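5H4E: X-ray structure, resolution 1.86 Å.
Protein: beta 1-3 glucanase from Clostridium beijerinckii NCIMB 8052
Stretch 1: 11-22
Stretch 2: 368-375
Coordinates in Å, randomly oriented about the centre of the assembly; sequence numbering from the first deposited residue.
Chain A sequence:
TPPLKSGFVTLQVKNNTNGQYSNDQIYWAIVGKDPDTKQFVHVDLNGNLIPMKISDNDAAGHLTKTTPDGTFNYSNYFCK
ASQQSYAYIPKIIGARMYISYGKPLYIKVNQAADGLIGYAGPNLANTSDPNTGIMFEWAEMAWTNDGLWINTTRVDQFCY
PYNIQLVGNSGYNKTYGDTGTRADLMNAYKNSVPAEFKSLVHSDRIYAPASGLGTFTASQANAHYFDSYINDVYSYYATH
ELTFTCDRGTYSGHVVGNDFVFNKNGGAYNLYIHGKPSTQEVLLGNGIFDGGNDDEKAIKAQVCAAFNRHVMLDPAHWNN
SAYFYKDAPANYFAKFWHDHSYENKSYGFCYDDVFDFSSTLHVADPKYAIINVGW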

ATOM      1  N   LEU A  11       5.309  16.437   8.882  1.00 15.59           N
ATOM      2  CA  LEU A  11       5.526  15.013   9.067  1.00 17.45           C
ATOM      3  C   LEU A  11       6.850  14.798   9.812  1.00 17.78           C
ATOM      4  O   LEU A  11       7.921  15.046   9.269  1.00 19.60           O
ATOM      5  CB  LEU A  11       5.532  14.309   7.714  1.00 16.97           C
ATOM      6  CG  LEU A  11       4.333  14.635   6.817  1.00 17.09           C
ATOM      7  CD1 LEU A  11       4.516  13.995   5.466  1.00 18.12           C
ATOM      8  CD2 LEU A  11       3.011  14.178   7.451  1.00 17.33           C
ATOM      9  N   GLN A  12       6.772  14.361  11.064  1.00 16.86           N
ATOM     10  CA  GLN A  12       7.958  14.228  11.902  1.00 18.63           C
ATOM     11  C   GLN A  12       8.451  12.787  11.910  1.00 19.88           C
ATOM     12  O   GLN A  12       7.704  11.892  12.285  1.00 19.45           O
ATOM     13  CB  GLN A  12       7.649  14.681  13.334  1.00 23.71           C
ATOM     14  CG  GLN A  12       8.774  14.430  14.336  1.00 20.76           C
ATOM     15  CD  GLN A  12       9.924  15.405  14.141  1.00 22.62           C
ATOM     16  OE1 GLN A  12       9.745  16.623  14.238  1.00 24.53           O
ATOM     17  NE2 GLN A  12      11.099  14.879  13.829  1.00 18.37           N
ATOM     18  N   VAL A  13       9.699  12.555  11.495  1.00 18.96           N
ATOM     19  CA  VAL A  13      10.262  11.207  11.614  1.00 19.23           C
ATOM     20  C   VAL A  13      10.743  11.003  13.047  1.00 21.63           C
ATOM     21  O   VAL A  13      11.435  11.862  13.606  1.00 20.50           O
ATOM     22  CB  VAL A  13      11.436  10.951  10.625  1.00 17.87           C
ATOM     23  CG1 VAL A  13      11.954   9.514  10.770  1.00 18.70           C
ATOM     24  CG2 VAL A  13      10.993  11.195   9.180  1.00 16.94           C
ATOM     25  N   LYS A  14      10.347   9.885  13.651  1.00 17.20           N
ATOM     26  CA  LYS A  14      10.838   9.515  14.975  1.00 17.59           C
ATOM     27  C   LYS A  14      11.617   8.200  14.926  1.00 19.50           C
ATOM     28  O   LYS A  14      11.101   7.168  14.492  1.00 19.08           O
ATOM     29  CB  LYS A  14       9.678   9.410  15.971  1.00 22.24           C
ATOM     30  CG  LYS A  14      10.106   9.078  17.383  1.00 27.97           C
ATOM     31  CD  LYS A  14      10.705  10.277  18.095  1.00 35.09           C
ATOM     32  CE  LYS A  14      11.140   9.891  19.503  1.00 38.08           C
ATOM     33  NZ  LYS A  14      10.119   9.001  20.145  1.00 37.09           N
ATOM     34  N   ASN A  15      12.859   8.245  15.399  1.00 21.94           N
ATOM     35  CA  ASN A  15      13.753   7.086  15.389  1.00 18.27           C
ATOM     36  C   ASN A  15      13.490   6.154  16.566  1.00 23.73           C
ATOM     37  O   ASN A  15      13.862   6.461  17.709  1.00 22.04           O
ATOM     38  CB  ASN A  15      15.206   7.589  15.401  1.00 21.01           C
ATOM     39  CG  ASN A  15      16.242   6.477  15.268  1.00 22.48           C
ATOM     40  OD1 ASN A  15      15.935   5.294  15.363  1.00 23.41           O
ATOM     41  ND2 ASN A  15      17.486   6.874  15.057  1.00 22.59           N
ATOM     42  N   ASN A  16      12.842   5.020  16.298  1.00 19.75           N
ATOM     43  CA  ASN A  16      12.560   4.038  17.350  1.00 21.26           C
ATOM     44  C   ASN A  16      13.307   2.726  17.118  1.00 24.45           C
ATOM     45  O   ASN A  16      12.825   1.653  17.490  1.00 23.54           O
ATOM     46  CB  ASN A  16      11.057   3.770  17.451  1.00 22.64           C
ATOM     47  CG  ASN A  16      10.277   4.990  17.904  1.00 28.29           C
ATOM     48  OD1 ASN A  16      10.736   5.751  18.758  1.00 31.05           O
ATOM     49  ND2 ASN A  16       9.101   5.192  17.326  1.00 25.27           N
ATOM     50  N   THR A  17      14.474   2.822  16.493  1.00 22.15           N
ATOM     51  CA  THR A  17      15.247   1.637  16.126  1.00 22.73           C
ATOM     52  C   THR A  17      16.117   1.146  17.285  1.00 27.96           C
ATOM     53  O   THR A  17      16.880   0.182  17.136  1.00 24.39           O
ATOM     54  CB  THR A  17      16.132   1.900  14.900  1.00 22.43           C
ATOM     55  OG1 THR A  17      17.170   2.834  15.229  1.00 24.37           O
ATOM     56  CG2 THR A  17      15.300   2.462  13.758  1.00 20.93           C
ATOM     57  N   ASN A  18      15.985   1.803  18.436  1.00 28.07           N
ATOM     58  CA  ASN A  18      16.664   1.381  19.671  1.00 32.66           C
ATOM     59  C   ASN A  18      18.165   1.144  19.502  1.00 31.97           C
ATOM     60  O   ASN A  18      18.723   0.228  20.100  1.00 32.63           O
ATOM     61  CB  ASN A  18      16.014   0.113  20.231  1.00 34.25           C
ATOM     62  CG  ASN A  18      14.667   0.381  20.893  1.00 39.63           C
ATOM     63  OD1 ASN A  18      14.461   1.429  21.515  1.00 39.98           O
ATOM     64  ND2 ASN A  18      13.744  -0.577  20.767  1.00 37.40           N
ATOM     65  N   GLY A  19      18.800   1.966  18.675  1.00 31.08           N
ATOM     66  CA  GLY A  19      20.244   1.952  18.519  1.00 28.48           C
ATOM     67  C   GLY A  19      20.744   1.231  17.281  1.00 27.74           C
ATOM     68  O   GLY A  19      21.937   1.211  17.028  1.00 27.42           O
ATOM     69  N   GLN A  20      19.840   0.628  16.508  1.00 24.68           N
ATOM     70  CA  GLN A  20      20.254  -0.045  15.284  1.00 24.39           C
ATOM     71  C   GLN A  20      20.740   0.959  14.245  1.00 25.25           C
ATOM     72  O   GLN A  20      21.700   0.698  13.522  1.00 25.95           O
ATOM     73  CB  GLN A  20      19.115  -0.872  14.696  1.00 23.10           C
ATOM     74  CG  GLN A  20      19.599  -1.841  13.633  1.00 22.04           C
ATOM     75  CD  GLN A  20      20.394  -2.994  14.225  1.00 25.82           C
ATOM     76  OE1 GLN A  20      20.391  -3.207  15.444  1.00 26.10           O
ATOM     77  NE2 GLN A  20      21.077  -3.748  13.364  1.00 22.83           N
ATOM     78  N   TYR A  21      20.049   2.095  14.165  1.00 23.63           N
ATOM     79  CA  TYR A  21      20.433   3.195  13.273  1.00 25.27           C
ATOM     80  C   TYR A  21      20.336   4.546  13.983  1.00 23.84           C
ATOM     81  O   TYR A  21      19.422   4.766  14.788  1.00 27.38           O
ATOM     82  CB  TYR A  21      19.556   3.221  12.010  1.00 24.83           C
ATOM     83  CG  TYR A  21      19.586   1.953  11.184  1.00 23.81           C
ATOM     84  CD1 TYR A  21      20.604   1.720  10.255  1.00 25.35           C
ATOM     85  CD2 TYR A  21      18.591   0.989  11.324  1.00 22.37           C
ATOM     86  CE1 TYR A  21      20.629   0.561   9.499  1.00 23.12           C
ATOM     87  CE2 TYR A  21      18.611  -0.171  10.578  1.00 18.61           C
ATOM     88  CZ  TYR A  21      19.619  -0.380   9.661  1.00 22.86           C
ATOM     89  OH  TYR A  21      19.630  -1.541   8.921  1.00 23.14           O
ATOM     90  N   SER A  22      21.277   5.442  13.690  1.00 24.33           N
ATOM     91  CA  SER A  22      21.229   6.817  14.196  1.00 27.06           C
ATOM     92  C   SER A  22      20.440   7.669  13.209  1.00 23.78           C
ATOM     93  O   SER A  22      20.163   7.221  12.104  1.00 22.36           O
ATOM     94  CB  SER A  22      22.639   7.385  14.384  1.00 22.74           C
ATOM     95  OG  SER A  22      23.307   7.468  13.140  1.00 23.99           O
ATOM     96  N   TYR A 368      -0.357  17.684  12.327  1.00 18.46           N
ATOM     97  CA  TYR A 368       0.910  17.018  12.048  1.00 17.53           C
ATOM     98  C   TYR A 368       0.768  15.508  12.173  1.00 18.89           C
ATOM     99  O   TYR A 368      -0.214  15.013  12.737  1.00 17.19           O
ATOM    100  CB  TYR A 368       2.022  17.530  12.985  1.00 17.16           C
ATOM    101  CG  TYR A 368       1.827  17.168  14.447  1.00 17.61           C
ATOM    102  CD1 TYR A 368       1.205  18.054  15.326  1.00 19.38           C
ATOM    103  CD2 TYR A 368       2.282  15.953  14.953  1.00 18.03           C
ATOM    104  CE1 TYR A 368       1.028  17.735  16.656  1.00 20.29           C
ATOM    105  CE2 TYR A 368       2.097  15.621  16.293  1.00 19.29           C
ATOM    106  CZ  TYR A 368       1.473  16.522  17.133  1.00 19.51           C
ATOM    107  OH  TYR A 368       1.291  16.207  18.461  1.00 21.78           O
ATOM    108  N   ALA A 369       1.766  14.786  11.656  1.00 17.56           N
ATOM    109  CA  ALA A 369       1.867  13.345  11.885  1.00 19.75           C
ATOM    110  C   ALA A 369       3.262  12.979  12.360  1.00 16.47           C
ATOM    111  O   ALA A 369       4.245  13.620  11.987  1.00 20.10           O
ATOM    112  CB  ALA A 369       1.506  12.546  10.611  1.00 17.55           C
ATOM    113  N   ILE A 370       3.336  11.969  13.221  1.00 20.32           N
ATOM    114  CA  ILE A 370       4.618  11.393  13.613  1.00 17.77           C
ATOM    115  C   ILE A 370       4.819  10.067  12.889  1.00 17.50           C
ATOM    116  O   ILE A 370       3.961   9.185  12.965  1.00 16.91           O
ATOM    117  CB  ILE A 370       4.719  11.114  15.132  1.00 20.85           C
ATOM    118  CG1 ILE A 370       4.424  12.364  15.977  1.00 20.09           C
ATOM    119  CG2 ILE A 370       6.074  10.487  15.457  1.00 16.98           C
ATOM    120  CD1 ILE A 370       5.386  13.481  15.777  1.00 24.89           C
ATOM    121  N   ILE A 371       5.942   9.913  12.196  1.00 17.56           N
ATOM    122  CA  ILE A 371       6.219   8.634  11.560  1.00 16.96           C
ATOM    123  C   ILE A 371       7.286   7.918  12.369  1.00 18.07           C
ATOM    124  O   ILE A 371       8.462   8.286  12.375  1.00 16.84           O
ATOM    125  CB  ILE A 371       6.615   8.813  10.101  1.00 15.89           C
ATOM    126  CG1 ILE A 371       5.511   9.628   9.406  1.00 18.72           C
ATOM    127  CG2 ILE A 371       6.773   7.453   9.415  1.00 16.79           C
ATOM    128  CD1 ILE A 371       5.856  10.081   8.018  1.00 27.10           C
ATOM    129  N   ASN A 372       6.818   6.911  13.095  1.00 17.40           N
ATOM    130  CA  ASN A 372       7.631   6.141  14.012  1.00 17.47           C
ATOM    131  C   ASN A 372       8.286   4.978  13.306  1.00 15.86           C
ATOM    132  O   ASN A 372       7.624   3.997  12.997  1.00 18.30           O
ATOM    133  CB  ASN A 372       6.774   5.616  15.164  1.00 19.55           C
ATOM    134  CG  ASN A 372       6.275   6.719  16.061  1.00 20.95           C
ATOM    135  OD1 ASN A 372       7.062   7.397  16.732  1.00 21.67           O
ATOM    136  ND2 ASN A 372       4.968   6.914  16.080  1.00 16.11           N
ATOM    137  N   VAL A 373       9.588   5.072  13.069  1.00 17.92           N
ATOM    138  CA  VAL A 373      10.261   4.010  12.333  1.00 16.67           C
ATOM    139  C   VAL A 373      11.120   3.191  13.298  1.00 17.72           C
ATOM    140  O   VAL A 373      11.904   3.741  14.071  1.00 17.27           O
ATOM    141  CB  VAL A 373      11.089   4.584  11.140  1.00 15.93           C
ATOM    142  CG1 VAL A 373      10.138   5.238  10.118  1.00 13.99           C
ATOM    143  CG2 VAL A 373      12.195   5.581  11.598  1.00 16.64           C
ATOM    144  N   GLY A 374      10.943   1.871  13.269  1.00 18.98           N
ATOM    145  CA  GLY A 374      11.516   1.031  14.301  1.00 19.26           C
ATOM    146  C   GLY A 374      12.354  -0.126  13.801  1.00 18.84           C
ATOM    147  O   GLY A 374      12.760  -0.151  12.639  1.00 16.95           O
ATOM    148  N   TRP A 375      12.615  -1.081  14.692  1.00 17.25           N
ATOM    149  CA  TRP A 375      13.491  -2.207  14.372  1.00 16.51           C
ATOM    150  C   TRP A 375      13.237  -3.390  15.307  1.00 20.82           C
ATOM    151  O   TRP A 375      12.595  -3.220  16.347  1.00 28.34           O
ATOM    152  CB  TRP A 375      14.959  -1.771  14.438  1.00 19.32           C
ATOM    153  CG  TRP A 375      15.905  -2.780  13.847  1.00 19.61           C
ATOM    154  CD1 TRP A 375      16.698  -3.645  14.529  1.00 21.70           C
ATOM    155  CD2 TRP A 375      16.114  -3.052  12.453  1.00 19.74           C
ATOM    156  NE1 TRP A 375      17.394  -4.442  13.652  1.00 21.66           N
ATOM    157  CE2 TRP A 375      17.063  -4.089  12.370  1.00 20.18           C
ATOM    158  CE3 TRP A 375      15.593  -2.519  11.268  1.00 18.44           C
ATOM    159  CZ2 TRP A 375      17.510  -4.600  11.152  1.00 19.57           C
ATOM    160  CZ3 TRP A 375      16.039  -3.033  10.049  1.00 20.94           C
ATOM    161  CH2 TRP A 375      16.987  -4.064  10.006  1.00 21.08           C
TER
HETATM  162  O   HOH W   1       8.495   2.543  15.344  1.00 27.14           O

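Trp-375, the last residue of the chain, has more of its surface covered by the other stretch than any other residue, followed by Val-373 and Ile-371. Val-373 and Ile-371 lie in a strand that runs parallel to the one holding Leu-11 to Asn-15, and Trp-375 follows at the chain's end. The ladder is regular: Gln-12 N donates to Ala-369 O (2.8 Å), Ile-371 N to Gln-12 O (2.7 Å), Lys-14 N to Ile-371 O (2.8 Å), Val-373 N to Lys-14 O (3.0 Å) and Asn-16 N to Val-373 O (2.7 Å).

Side chains alternate between the sheet faces. Ile-371 and Val-373 share a face with Leu-11, Val-13 and Ala-369, whose branched and small apolar groups pack together; Val-13 CG1 meets Val-373 CG2 at 4.0 Å. Asn-15 also lies on this face, its OD1 accepting from Thr-17 N and OG1 and its ND2 donating to Tyr-21 O. On the other face Asn-16 ND2 donates to Asn-372 OD1 (3.1 Å).

A type I' turn from Thr-17 to Gln-20 leads the chain back to Trp-375. The broad indole offers one face to two neighbours: Gln-20 CG sits 3.5 Å from the centroid of its five-membered ring, a CH-pi contact, while Tyr-21 directs its ring edge at the six-membered ring. Gly-19, with phi at 101°, suits the turn because a CB would jam against the preceding carbonyl oxygen.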